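Local coordinates for zinc-binding protein TroA (Treponema pallidum, PDB 1K0F), which binds zinc with high affinity in the periplasm and delivers it to the membrane permease of the TroABC transporter for import into the cytoplasm, at residues A[81-86]-A[111-116]. Numbering follows the deposited sequence.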
# COMPACT_ATOMS: atom_id res chain seq x y z
N ALA A 81 12.19 -9.25 2.23
CA ALA A 81 10.94 -8.64 2.65
C ALA A 81 11.42 -7.25 3.05
O ALA A 81 11.80 -7.02 4.19
CB ALA A 81 10.36 -9.37 3.84
N VAL A 82 11.43 -6.36 2.08
CA VAL A 82 11.91 -4.99 2.25
C VAL A 82 11.47 -4.25 3.50
O VAL A 82 12.31 -3.66 4.19
CB VAL A 82 11.53 -4.12 1.04
CG1 VAL A 82 12.13 -4.71 -0.22
CG2 VAL A 82 10.02 -4.03 0.92
N SER A 83 10.18 -4.27 3.79
CA SER A 83 9.67 -3.54 4.95
C SER A 83 10.00 -4.10 6.34
O SER A 83 9.97 -3.36 7.32
CB SER A 83 8.18 -3.35 4.77
OG SER A 83 7.90 -3.08 3.41
N GLU A 84 10.32 -5.38 6.43
CA GLU A 84 10.65 -5.93 7.73
C GLU A 84 11.98 -5.35 8.18
O GLU A 84 12.59 -5.86 9.13
CB GLU A 84 10.74 -7.45 7.67
CG GLU A 84 9.54 -8.08 7.02
CD GLU A 84 8.78 -8.97 7.97
OE1 GLU A 84 8.20 -8.46 8.95
OE2 GLU A 84 8.75 -10.20 7.73
N THR A 85 12.45 -4.32 7.50
CA THR A 85 13.70 -3.68 7.90
C THR A 85 13.31 -2.44 8.69
O THR A 85 14.13 -1.58 8.98
CB THR A 85 14.56 -3.26 6.68
OG1 THR A 85 13.90 -2.22 5.94
CG2 THR A 85 14.81 -4.45 5.78
N ILE A 86 12.03 -2.35 9.03
CA ILE A 86 11.51 -1.23 9.81
C ILE A 86 11.68 -1.58 11.27
O ILE A 86 11.11 -2.57 11.75
CB ILE A 86 10.02 -0.98 9.49
CG1 ILE A 86 9.92 -0.01 8.31
CG2 ILE A 86 9.30 -0.40 10.68
CD1 ILE A 86 8.86 -0.35 7.28
N SER A 111 10.73 4.92 3.39
CA SER A 111 12.08 5.16 2.91
C SER A 111 12.93 3.96 3.31
O SER A 111 13.94 3.64 2.68
CB SER A 111 12.66 6.43 3.53
OG SER A 111 11.69 7.12 4.28
N TYR A 112 12.51 3.29 4.39
CA TYR A 112 13.20 2.11 4.89
C TYR A 112 13.07 1.03 3.81
O TYR A 112 14.07 0.57 3.25
CB TYR A 112 12.55 1.61 6.20
CG TYR A 112 12.97 2.33 7.47
CD1 TYR A 112 13.99 1.83 8.28
CD2 TYR A 112 12.31 3.49 7.88
CE1 TYR A 112 14.35 2.47 9.47
CE2 TYR A 112 12.66 4.14 9.08
CZ TYR A 112 13.68 3.61 9.86
OH TYR A 112 14.02 4.24 11.04
N SER A 113 11.84 0.63 3.52
CA SER A 113 11.57 -0.40 2.52
C SER A 113 12.17 -0.05 1.16
O SER A 113 12.58 -0.94 0.41
CB SER A 113 10.07 -0.63 2.38
OG SER A 113 9.50 -0.94 3.63
N VAL A 114 12.20 1.23 0.83
CA VAL A 114 12.77 1.64 -0.45
C VAL A 114 14.27 1.44 -0.32
O VAL A 114 14.93 1.01 -1.26
CB VAL A 114 12.47 3.11 -0.76
CG1 VAL A 114 13.36 3.59 -1.89
CG2 VAL A 114 11.00 3.29 -1.12
N LYS A 115 14.79 1.75 0.87
CA LYS A 115 16.22 1.59 1.16
C LYS A 115 16.58 0.13 0.94
O LYS A 115 17.61 -0.19 0.34
CB LYS A 115 16.52 1.99 2.62
CG LYS A 115 18.01 2.18 2.93
CD LYS A 115 18.42 1.52 4.24
CE LYS A 115 19.33 2.42 5.05
NZ LYS A 115 18.75 2.68 6.39
N ALA A 116 15.70 -0.74 1.42
CA ALA A 116 15.85 -2.19 1.30
C ALA A 116 15.91 -2.57 -0.18
O ALA A 116 16.77 -3.32 -0.61
CB ALA A 116 14.68 -2.89 1.98
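Ser113, Tyr112 and Val82 account for much of this contact, in which the turn at the C-terminal end of strand 78-81 packs against one side of helix 107-124. Strand 78-81 is an outermost strand of the four-stranded parallel sheet in the N-terminal alpha/beta domain of this family 9 solute-binding protein, whose two domains are linked by the long helix 129-156; helix 107-124 packs on that helix through Val114. Ser113 meets Ser83 hydroxyl to hydroxyl: its OG donates to Ser83 OG at 2.7 Å. Ser83 OG also hydrogen-bonds Asn58 OD1, so this buried oxygen has partners on two parts of the fold, helix 107-124 and the chain just after strand 54-57. Beside the serine pair, Val82 rests on the helix backbone and on Ala116. Its CB lies 3.4 Å from Ser113 O and also touches Ala116 CB. Val82 CG2, in the crowded position between the backbone N and carbonyl carbon, reaches to 3.7 Å from Ser113 CB. Farther along the turn, Tyr112 meets Thr85 and Ile86. Its chi1 of -82° sets CG anti to the carbonyl carbon; Ile86 CG1 packs 3.7 Å from Tyr112 CB and also approaches CG, and the two side chains cross obliquely. Thr85 O comes to 3.5 Å from Tyr112 CD1. Gln90 NE2 hydrogen-bonds the phenol oxygen, tying the far end of the ring to the chain beyond the turn. The contact is mostly buried but not part of the zinc site, which is empty here: the Ser83 side chain stands about 9 Å from that of His102, a zinc ligand of the metal-loaded protein. Inside the turn, Thr85 OG1 donates to Val82 O at 2.8 Å, almost in line with the carbonyl bond (172°), and the same carbonyl oxygen touches Ala116 CB at 3.3 Å.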